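Alpha-glucosidase YIHQ (Escherichia coli, PDB 5AEG) hydrolyses sulfoquinovosyl diacylglycerides and simple sulfoquinovosides such as sulfoquinovosyl glycerol, releasing sulfoquinovose for sulfoglycolysis as a source of carbon and sulfur. Local coordinates at residues His351-Lys356 / Leu377-Ala382; Trp304-Asn309 / Lys342-Glu347; Leu28-Ser33 / Leu119-Gln124. All coordinates share one frame; numbering follows the deposited sequence.

Contact 1: residues His351-Lys356 / Leu377-Ala382; sequences HGYLAK and LTNPEA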
loop_
_atom_site.group_PDB
_atom_site.type_symbol
_atom_site.label_atom_id
_atom_site.label_comp_id
_atom_site.label_asym_id
_atom_site.label_seq_id
_atom_site.Cartn_x
_atom_site.Cartn_y
_atom_site.Cartn_z
ATOM N N HIS A 351 16.699 12.310 -25.676
ATOM C CA HIS A 351 17.669 11.318 -25.278
ATOM C C HIS A 351 17.173 9.859 -25.321
ATOM O O HIS A 351 17.917 8.964 -24.950
ATOM C CB HIS A 351 18.215 11.654 -23.924
ATOM C CG HIS A 351 19.027 12.901 -23.911
ATOM N ND1 HIS A 351 18.465 14.161 -24.052
ATOM C CD2 HIS A 351 20.359 13.092 -23.764
ATOM C CE1 HIS A 351 19.422 15.071 -23.990
ATOM N NE2 HIS A 351 20.575 14.449 -23.805
ATOM N N GLY A 352 15.958 9.624 -25.802
ATOM C CA GLY A 352 15.352 8.260 -25.869
ATOM C C GLY A 352 14.987 7.722 -24.445
ATOM O O GLY A 352 15.052 6.513 -24.197
ATOM N N TYR A 353 14.649 8.631 -23.528
ATOM C CA TYR A 353 14.322 8.281 -22.113
ATOM C C TYR A 353 12.843 7.847 -21.882
ATOM O O TYR A 353 12.466 7.466 -20.730
ATOM C CB TYR A 353 14.662 9.478 -21.195
ATOM C CG TYR A 353 16.152 9.836 -21.027
ATOM C CD1 TYR A 353 17.160 8.959 -21.401
ATOM C CD2 TYR A 353 16.546 11.074 -20.483
ATOM C CE1 TYR A 353 18.497 9.267 -21.237
ATOM C CE2 TYR A 353 17.894 11.394 -20.325
ATOM C CZ TYR A 353 18.852 10.465 -20.715
ATOM O OH TYR A 353 20.191 10.653 -20.590
ATOM N N LEU A 354 12.004 7.913 -22.926
ATOM C CA LEU A 354 10.603 7.507 -22.878
ATOM C C LEU A 354 10.377 6.086 -23.338
ATOM O O LEU A 354 11.163 5.553 -24.123
ATOM C CB LEU A 354 9.737 8.470 -23.668
ATOM C CG LEU A 354 9.799 9.942 -23.234
ATOM C CD1 LEU A 354 8.960 10.834 -24.131
ATOM C CD2 LEU A 354 9.296 10.124 -21.798
ATOM N N ALA A 355 9.365 5.432 -22.762
ATOM C CA ALA A 355 8.885 4.182 -23.288
ATOM C C ALA A 355 8.388 4.402 -24.680
ATOM O O ALA A 355 7.902 5.484 -25.006
ATOM C CB ALA A 355 7.714 3.658 -22.444
ATOM N N LYS A 356 8.374 3.341 -25.475
ATOM C CA LYS A 356 7.793 3.422 -26.836
ATOM C C LYS A 356 6.526 2.671 -27.067
ATOM O O LYS A 356 6.093 1.843 -26.253
ATOM C CB LYS A 356 8.853 2.921 -27.808
ATOM C CG LYS A 356 9.860 4.044 -28.095
ATOM C CD LYS A 356 11.286 3.636 -27.864
ATOM C CE LYS A 356 12.251 4.673 -28.465
ATOM N NZ LYS A 356 11.793 6.094 -28.525
ATOM N N LEU A 377 11.740 3.710 -16.839
ATOM C CA LEU A 377 12.626 3.448 -15.716
ATOM C C LEU A 377 13.566 2.204 -15.905
ATOM O O LEU A 377 14.456 1.999 -15.060
ATOM C CB LEU A 377 11.831 3.318 -14.369
ATOM C CG LEU A 377 11.038 4.576 -13.968
ATOM C CD1 LEU A 377 10.208 4.371 -12.690
ATOM C CD2 LEU A 377 12.003 5.702 -13.754
ATOM N N THR A 378 13.301 1.358 -16.916
ATOM C CA THR A 378 14.171 0.202 -17.212
ATOM C C THR A 378 15.378 0.657 -18.090
ATOM O O THR A 378 16.258 -0.098 -18.293
ATOM C CB THR A 378 13.489 -0.930 -18.009
ATOM O OG1 THR A 378 13.312 -0.570 -19.396
ATOM C CG2 THR A 378 12.090 -1.274 -17.458
ATOM N N ASN A 379 15.371 1.873 -18.592
ATOM C CA ASN A 379 16.538 2.460 -19.251
ATOM C C ASN A 379 17.465 3.062 -18.232
ATOM O O ASN A 379 17.162 4.061 -17.560
ATOM C CB ASN A 379 16.070 3.491 -20.268
ATOM C CG ASN A 379 17.233 4.214 -20.993
ATOM O OD1 ASN A 379 18.379 4.235 -20.531
ATOM N ND2 ASN A 379 16.902 4.806 -22.079
ATOM N N PRO A 380 18.623 2.464 -18.060
ATOM C CA PRO A 380 19.451 2.955 -16.952
ATOM C C PRO A 380 19.868 4.461 -17.012
ATOM O O PRO A 380 20.105 5.101 -15.961
ATOM C CB PRO A 380 20.687 2.045 -17.007
ATOM C CG PRO A 380 20.315 0.872 -17.870
ATOM C CD PRO A 380 19.239 1.327 -18.796
ATOM N N GLU A 381 19.926 5.043 -18.203
ATOM C CA GLU A 381 20.242 6.460 -18.287
ATOM C C GLU A 381 19.007 7.304 -17.968
ATOM O O GLU A 381 19.127 8.368 -17.382
ATOM C CB GLU A 381 20.758 6.819 -19.682
ATOM C CG GLU A 381 22.075 6.150 -20.021
ATOM C CD GLU A 381 22.312 6.138 -21.521
ATOM O OE1 GLU A 381 22.098 7.198 -22.178
ATOM O OE2 GLU A 381 22.697 5.067 -22.041
ATOM N N ALA A 382 17.838 6.830 -18.393
ATOM C CA ALA A 382 16.585 7.545 -18.078
ATOM C C ALA A 382 16.338 7.539 -16.540
ATOM O O ALA A 382 15.942 8.567 -15.964
ATOM C CB ALA A 382 15.438 6.936 -18.812
HETATM O O HOH W 1 18.523 6.432 -23.767
#

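Contact 2: residues Trp304-Asn309 / Lys342-Glu347; sequences WNWKWN and KDLCEE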
loop_
_atom_site.group_PDB
_atom_site.type_symbol
_atom_site.label_atom_id
_atom_site.label_comp_id
_atom_site.label_asym_id
_atom_site.label_seq_id
_atom_site.Cartn_x
_atom_site.Cartn_y
_atom_site.Cartn_z
ATOM N N TRP A 304 2.309 18.794 -14.815
ATOM C CA TRP A 304 3.254 17.694 -14.682
ATOM C C TRP A 304 4.665 17.942 -15.265
ATOM O O TRP A 304 5.140 17.252 -16.192
ATOM C CB TRP A 304 2.639 16.399 -15.233
ATOM C CG TRP A 304 1.479 15.853 -14.449
ATOM C CD1 TRP A 304 0.835 16.425 -13.428
ATOM C CD2 TRP A 304 0.842 14.604 -14.663
ATOM N NE1 TRP A 304 -0.223 15.641 -13.006
ATOM C CE2 TRP A 304 -0.219 14.511 -13.761
ATOM C CE3 TRP A 304 1.037 13.579 -15.564
ATOM C CZ2 TRP A 304 -1.045 13.402 -13.702
ATOM C CZ3 TRP A 304 0.166 12.466 -15.496
ATOM C CH2 TRP A 304 -0.799 12.396 -14.560
ATOM N N ASN A 305 5.320 18.967 -14.762
ATOM C CA ASN A 305 6.708 19.231 -15.074
ATOM C C ASN A 305 7.405 19.599 -13.758
ATOM O O ASN A 305 7.114 20.631 -13.195
ATOM C CB ASN A 305 6.806 20.371 -16.107
ATOM C CG ASN A 305 8.202 20.444 -16.731
ATOM O OD1 ASN A 305 8.578 19.591 -17.514
ATOM N ND2 ASN A 305 9.001 21.360 -16.269
ATOM N N TRP A 306 8.371 18.770 -13.363
ATOM C CA TRP A 306 8.875 18.653 -11.985
ATOM C C TRP A 306 10.037 19.632 -11.724
ATOM O O TRP A 306 11.195 19.293 -11.456
ATOM C CB TRP A 306 9.172 17.181 -11.617
ATOM C CG TRP A 306 8.171 16.271 -12.192
ATOM C CD1 TRP A 306 8.403 15.232 -13.047
ATOM C CD2 TRP A 306 6.792 16.256 -11.933
ATOM N NE1 TRP A 306 7.251 14.618 -13.388
ATOM C CE2 TRP A 306 6.232 15.257 -12.766
ATOM C CE3 TRP A 306 5.938 17.075 -11.178
ATOM C CZ2 TRP A 306 4.914 14.965 -12.758
ATOM C CZ3 TRP A 306 4.607 16.780 -11.180
ATOM C CH2 TRP A 306 4.107 15.753 -11.959
ATOM N N LYS A 307 9.608 20.895 -11.716
ATOM C CA LYS A 307 10.478 21.993 -11.417
ATOM C C LYS A 307 9.640 23.095 -10.788
ATOM O O LYS A 307 8.473 23.305 -11.182
ATOM C CB LYS A 307 11.068 22.427 -12.746
ATOM C CG LYS A 307 12.193 23.432 -12.733
ATOM C CD LYS A 307 13.038 23.248 -14.029
ATOM C CE LYS A 307 12.270 23.022 -15.379
ATOM N NZ LYS A 307 12.746 21.870 -16.244
ATOM N N TRP A 308 10.220 23.818 -9.852
ATOM C CA TRP A 308 9.517 24.902 -9.111
ATOM C C TRP A 308 9.006 25.943 -10.086
ATOM O O TRP A 308 9.738 26.366 -10.948
ATOM C CB TRP A 308 10.472 25.544 -8.069
ATOM C CG TRP A 308 10.073 26.849 -7.597
ATOM C CD1 TRP A 308 8.847 27.275 -7.295
ATOM C CD2 TRP A 308 10.932 27.965 -7.434
ATOM N NE1 TRP A 308 8.868 28.574 -6.911
ATOM C CE2 TRP A 308 10.135 29.034 -6.979
ATOM C CE3 TRP A 308 12.310 28.156 -7.601
ATOM C CZ2 TRP A 308 10.659 30.341 -6.694
ATOM C CZ3 TRP A 308 12.865 29.468 -7.281
ATOM C CH2 TRP A 308 12.011 30.533 -6.839
ATOM N N ASN A 309 7.755 26.275 -10.013
ATOM C CA ASN A 309 7.128 27.219 -10.849
ATOM C C ASN A 309 7.030 28.548 -10.060
ATOM O O ASN A 309 6.177 28.731 -9.175
ATOM C CB ASN A 309 5.740 26.669 -11.230
ATOM C CG ASN A 309 4.984 27.535 -12.229
ATOM O OD1 ASN A 309 4.919 28.767 -12.094
ATOM N ND2 ASN A 309 4.341 26.895 -13.194
ATOM N N LYS A 342 6.138 20.329 -22.167
ATOM C CA LYS A 342 7.076 21.013 -21.248
ATOM C C LYS A 342 8.433 20.443 -21.378
ATOM O O LYS A 342 8.624 19.435 -22.073
ATOM C CB LYS A 342 6.540 20.947 -19.779
ATOM C CG LYS A 342 5.196 21.653 -19.661
ATOM C CD LYS A 342 5.464 23.170 -19.607
ATOM C CE LYS A 342 4.194 23.980 -19.709
ATOM N NZ LYS A 342 4.584 25.378 -19.860
ATOM N N ASP A 343 9.362 21.058 -20.665
ATOM C CA ASP A 343 10.808 20.908 -20.802
ATOM C C ASP A 343 11.291 19.519 -20.583
ATOM O O ASP A 343 12.126 19.014 -21.349
ATOM C CB ASP A 343 11.513 21.683 -19.667
ATOM C CG ASP A 343 11.525 23.145 -19.872
ATOM O OD1 ASP A 343 11.134 23.592 -20.991
ATOM O OD2 ASP A 343 11.937 23.833 -18.892
ATOM N N LEU A 344 10.870 18.910 -19.452
ATOM C CA LEU A 344 11.426 17.581 -19.136
ATOM C C LEU A 344 11.108 16.562 -20.184
ATOM O O LEU A 344 11.967 15.727 -20.444
ATOM C CB LEU A 344 10.974 17.000 -17.767
ATOM C CG LEU A 344 11.398 17.831 -16.576
ATOM C CD1 LEU A 344 10.865 17.209 -15.276
ATOM C CD2 LEU A 344 12.922 17.916 -16.464
ATOM N N CYS A 345 9.905 16.569 -20.731
ATOM C CA CYS A 345 9.506 15.555 -21.717
ATOM C C CYS A 345 10.300 15.770 -23.022
ATOM O O CYS A 345 10.622 14.802 -23.718
ATOM C CB CYS A 345 8.015 15.656 -22.052
ATOM S SG CYS A 345 7.346 14.232 -22.995
ATOM N N GLU A 346 10.574 17.037 -23.361
ATOM C CA GLU A 346 11.361 17.336 -24.595
ATOM C C GLU A 346 12.769 16.759 -24.428
ATOM O O GLU A 346 13.308 16.052 -25.288
ATOM C CB GLU A 346 11.363 18.865 -24.812
ATOM C CG GLU A 346 12.112 19.319 -26.077
ATOM C CD GLU A 346 12.335 20.838 -26.129
ATOM O OE1 GLU A 346 11.720 21.614 -25.322
ATOM O OE2 GLU A 346 13.130 21.256 -27.001
ATOM N N GLU A 347 13.369 17.026 -23.284
ATOM C CA GLU A 347 14.640 16.438 -22.960
ATOM C C GLU A 347 14.649 14.896 -23.028
ATOM O O GLU A 347 15.523 14.274 -23.661
ATOM C CB GLU A 347 15.102 16.971 -21.612
ATOM C CG GLU A 347 16.424 16.405 -21.128
ATOM C CD GLU A 347 16.978 17.130 -19.896
ATOM O OE1 GLU A 347 16.194 17.538 -19.009
ATOM O OE2 GLU A 347 18.214 17.264 -19.802
HETATM O O HOH W 2 7.664 17.684 -19.173
#

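Contact 3: residues Leu28-Ser33 / Leu119-Gln124; sequences LILTHS and LRLAAQ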
loop_
_atom_site.group_PDB
_atom_site.type_symbol
_atom_site.label_atom_id
_atom_site.label_comp_id
_atom_site.label_asym_id
_atom_site.label_seq_id
_atom_site.Cartn_x
_atom_site.Cartn_y
_atom_site.Cartn_z
ATOM N N LEU A 28 1.775 -29.269 6.137
ATOM C CA LEU A 28 1.544 -29.928 4.903
ATOM C C LEU A 28 1.417 -28.830 3.807
ATOM O O LEU A 28 0.490 -28.057 3.864
ATOM C CB LEU A 28 0.245 -30.695 4.990
ATOM C CG LEU A 28 -0.215 -31.439 3.718
ATOM C CD1 LEU A 28 0.846 -32.458 3.338
ATOM C CD2 LEU A 28 -1.550 -32.078 3.796
ATOM N N ILE A 29 2.360 -28.793 2.884
ATOM C CA ILE A 29 2.469 -27.799 1.779
ATOM C C ILE A 29 1.901 -28.303 0.445
ATOM O O ILE A 29 1.093 -27.578 -0.175
ATOM C CB ILE A 29 3.929 -27.297 1.605
ATOM C CG1 ILE A 29 4.457 -26.543 2.853
ATOM C CG2 ILE A 29 4.073 -26.317 0.446
ATOM C CD1 ILE A 29 3.695 -25.317 3.370
ATOM N N LEU A 30 2.273 -29.545 0.021
ATOM C CA LEU A 30 1.792 -30.155 -1.243
ATOM C C LEU A 30 1.316 -31.581 -1.031
ATOM O O LEU A 30 1.949 -32.333 -0.252
ATOM C CB LEU A 30 2.924 -30.225 -2.259
ATOM C CG LEU A 30 3.701 -28.993 -2.629
ATOM C CD1 LEU A 30 4.902 -29.321 -3.509
ATOM C CD2 LEU A 30 2.787 -28.022 -3.383
ATOM N N THR A 31 0.187 -31.937 -1.631
ATOM C CA THR A 31 -0.234 -33.329 -1.784
ATOM C C THR A 31 -0.659 -33.489 -3.226
ATOM O O THR A 31 -1.238 -32.587 -3.793
ATOM C CB THR A 31 -1.481 -33.674 -1.029
ATOM O OG1 THR A 31 -2.492 -32.781 -1.470
ATOM C CG2 THR A 31 -1.273 -33.445 0.379
ATOM N N HIS A 32 -0.354 -34.640 -3.798
ATOM C CA HIS A 32 -0.550 -34.928 -5.229
ATOM C C HIS A 32 -0.861 -36.399 -5.378
ATOM O O HIS A 32 -0.118 -37.227 -4.860
ATOM C CB HIS A 32 0.736 -34.691 -6.008
ATOM C CG HIS A 32 0.651 -35.089 -7.447
ATOM N ND1 HIS A 32 0.159 -34.246 -8.426
ATOM C CD2 HIS A 32 1.013 -36.224 -8.092
ATOM C CE1 HIS A 32 0.195 -34.847 -9.604
ATOM N NE2 HIS A 32 0.720 -36.043 -9.434
ATOM N N SER A 33 -1.903 -36.731 -6.094
ATOM C CA SER A 33 -2.009 -38.070 -6.660
ATOM C C SER A 33 -2.544 -37.933 -8.059
ATOM O O SER A 33 -2.933 -36.800 -8.498
ATOM C CB SER A 33 -2.985 -38.891 -5.838
ATOM O OG SER A 33 -4.272 -38.290 -5.914
ATOM N N LEU A 119 -1.214 -23.972 -9.421
ATOM C CA LEU A 119 -0.631 -24.803 -8.412
ATOM C C LEU A 119 -1.465 -24.753 -7.178
ATOM O O LEU A 119 -1.779 -23.650 -6.721
ATOM C CB LEU A 119 0.768 -24.302 -8.121
ATOM C CG LEU A 119 1.518 -24.980 -6.959
ATOM C CD1 LEU A 119 1.995 -26.403 -7.330
ATOM C CD2 LEU A 119 2.738 -24.156 -6.570
ATOM N N ARG A 120 -1.840 -25.925 -6.643
ATOM C CA ARG A 120 -2.549 -26.034 -5.369
ATOM C C ARG A 120 -1.613 -26.351 -4.205
ATOM O O ARG A 120 -0.773 -27.295 -4.208
ATOM C CB ARG A 120 -3.761 -26.997 -5.400
ATOM C CG ARG A 120 -4.739 -26.761 -6.512
ATOM C CD ARG A 120 -5.925 -27.668 -6.471
ATOM N NE ARG A 120 -6.923 -27.198 -7.403
ATOM C CZ ARG A 120 -8.080 -27.830 -7.591
ATOM N NH1 ARG A 120 -8.344 -28.946 -6.953
ATOM N NH2 ARG A 120 -8.966 -27.364 -8.427
ATOM N N LEU A 121 -1.769 -25.541 -3.175
ATOM C CA LEU A 121 -1.182 -25.728 -1.911
ATOM C C LEU A 121 -2.182 -26.314 -0.932
ATOM O O LEU A 121 -3.340 -25.931 -0.866
ATOM C CB LEU A 121 -0.619 -24.406 -1.333
ATOM C CG LEU A 121 0.322 -23.610 -2.234
ATOM C CD1 LEU A 121 0.753 -22.355 -1.482
ATOM C CD2 LEU A 121 1.535 -24.406 -2.618
ATOM N N ALA A 122 -1.754 -27.303 -0.149
ATOM C CA ALA A 122 -2.661 -27.920 0.780
ATOM C C ALA A 122 -3.062 -26.796 1.852
ATOM O O ALA A 122 -2.245 -25.959 2.179
ATOM C CB ALA A 122 -1.977 -29.076 1.491
ATOM N N ALA A 123 -4.260 -26.882 2.354
ATOM C CA ALA A 123 -4.716 -26.063 3.445
ATOM C C ALA A 123 -5.693 -26.739 4.343
ATOM O O ALA A 123 -6.254 -27.747 3.966
ATOM C CB ALA A 123 -5.404 -24.819 2.850
ATOM N N GLN A 124 -6.038 -26.075 5.466
ATOM C CA GLN A 124 -7.120 -26.553 6.366
ATOM C C GLN A 124 -8.289 -25.606 6.374
ATOM O O GLN A 124 -8.094 -24.396 6.268
ATOM C CB GLN A 124 -6.645 -26.695 7.805
ATOM C CG GLN A 124 -5.424 -27.593 8.025
ATOM C CD GLN A 124 -4.707 -27.285 9.384
ATOM O OE1 GLN A 124 -4.755 -26.112 9.987
ATOM N NE2 GLN A 124 -4.037 -28.307 9.888
HETATM O O HOH W 3 -1.189 -29.588 -2.949
#

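Contact 1: residues His351-Lys356 / Leu377-Ala382
Tyr353 lays one face of its ring against the first turn of helix 380-395, and most of the apolar contact runs through it. Ala382 CA makes a CH-pi contact over that face, 3.9 Å from the ring centroid and 23° off the normal. The methyl of Ala382 sits nearer the root of the side chain, its CB 3.6 Å from Tyr353 CB, while Glu381 CB reaches Tyr353 CE1 at 3.7 Å. On the opposite face His351 CB lies over the ring centre, so the phenol is sandwiched between His351 and the first turn of the helix. CG lies beside the backbone N (chi1 -68°), and although CB does not point at the helix, the ring beyond it comes nearer. An alanine here would probably open a gap between His351 CB and Ala382 CA and leave Trp385 without the ring it meets.

Two helix ends come together at this point of the TIM-barrel domain: Gly352, at positive phi, closes helix 343-351 in a Schellman motif, and Asn379 is the N-cap of helix 380-395.

The polar side of the contact centres on the Asn379 amide. Its OD1 caps the helix, accepting from Glu381 N at 2.9 Å and, more weakly, from Ala382 N. Its ND2 gives a weak, bent bond to Gly352 O (3.3 Å, 120° at the hydrogen). The same ND2 donates at 2.8 Å to a water, which in turn donates to His351 O.

Contact 2: residues Trp304-Asn309 / Lys342-Glu347
Asn305 OD1 is gripped by two donors, Leu344 N at 3.1 Å and a water that donates to it at 2.7 Å. The Leu344 bond is nearly straight, 160° at the hydrogen, and lies in the carbonyl plane on a lone pair. Helix 343-351 begins here, with Lys342 at its N-cap position. In this TIM-barrel domain the loop after strand 299-302 thus lends a side-chain oxygen to the first turn of a helix, and the water extends the grip by accepting from Cys345 N. Asn305 points toward the helix, and with CG anti to the backbone N (chi1 -165°) the amide carbon lies 3.5 Å from Lys342 CB, which also packs against OD1.

Trp306, the centre of an inverse gamma turn, brings its indole up to Leu344, the two side chains crossing at about a right angle with CD1 of Trp306 3.9 Å from CD1 of Leu344. Leu344 CD1 also covers Trp306 N, a buried backbone nitrogen for which the model offers no partner. Beyond the contact, Trp306 NE1 bonds to Tyr337 O. The side chain of Trp306 comes to about 4 Å from that of Val302, a substrate-binding residue, and about 7 Å from that of the nucleophile Asp405. Trp304, at the start of the same loop, binds the sulfolipid substrate.

Farther along, Lys307 bends at chi3 and chi4 and crosses Asp343. Its ammonium forms a salt bridge there, the hydrogen bond from Lys307 NZ to Asp343 OD2 being long and weak at 3.4 Å, while Leu344 CD2 lies 4.0 Å from Lys307 NZ.

Contact 3: residues Leu28-Ser33 / Leu119-Gln124
Ala122 N donates to Ile29 O at 2.9 Å, the direct hydrogen bond between residues 28-33 and 119-124. It is fairly straight at the hydrogen, 160°, but the nitrogen stands well above the carbonyl plane of Ile29. The same oxygen also meets Leu121 CA in a CA-H...O contact of 3.4 Å. Strand 27-32, the outermost of a three-stranded antiparallel sheet, here meets strand 116-122 of the galactose mutarotase-like N-terminal domain, the short segments at 122° to each other. Ile29 and Leu30 form a classic beta bulge opposite Leu22 of strand 20-24.

Side chains fill in around that bond. The methyl of Ala122 packs against Leu28, its CB 3.7 Å from Leu28 CG and close to Leu28 O as well. Leu30 leaves the backbone pointing away, yet its CD2 returns to lie 3.9 Å from Leu121 CD2, the two side chains crossing obliquely. Leu30 CD2 also approaches Arg120 O, with Leu119 CD1 a little farther off.

Around them, Phe226 of strand 221-228 touches both Ile29 and Leu121, while Leu215 of strand 212-217 packs on Leu121. Arg120 turns its guanidinium away to a salt bridge with Glu214 and a cation-pi contact with Tyr212. Its carbonyl stays at the junction, where a water links the strands, accepting from Thr31 N at 3.0 Å and lying 2.6 Å from Arg120 O.

How the contacts relate
Along the chain contact 3 closes first, then contact 2, then contact 1. Contacts 1 and 2 are neighbours in the TIM-barrel domain, with centres 16 Å apart, and share helix 343-351: contact 2 takes its start, contact 1 its end. They touch directly where Leu354 CD1 packs on Cys345 SG at 3.9 Å. Helix 380-395 joins them again, beginning in contact 1 and carrying Val389 to Leu344 of contact 2, so loops and two helices touch one another near substrate-binding Trp304. Contact 3 touches neither and belongs to the N-terminal beta region, its centre 43 Å from that of contact 1 and 53 Å from that of contact 2, across the chain's centre from the latter.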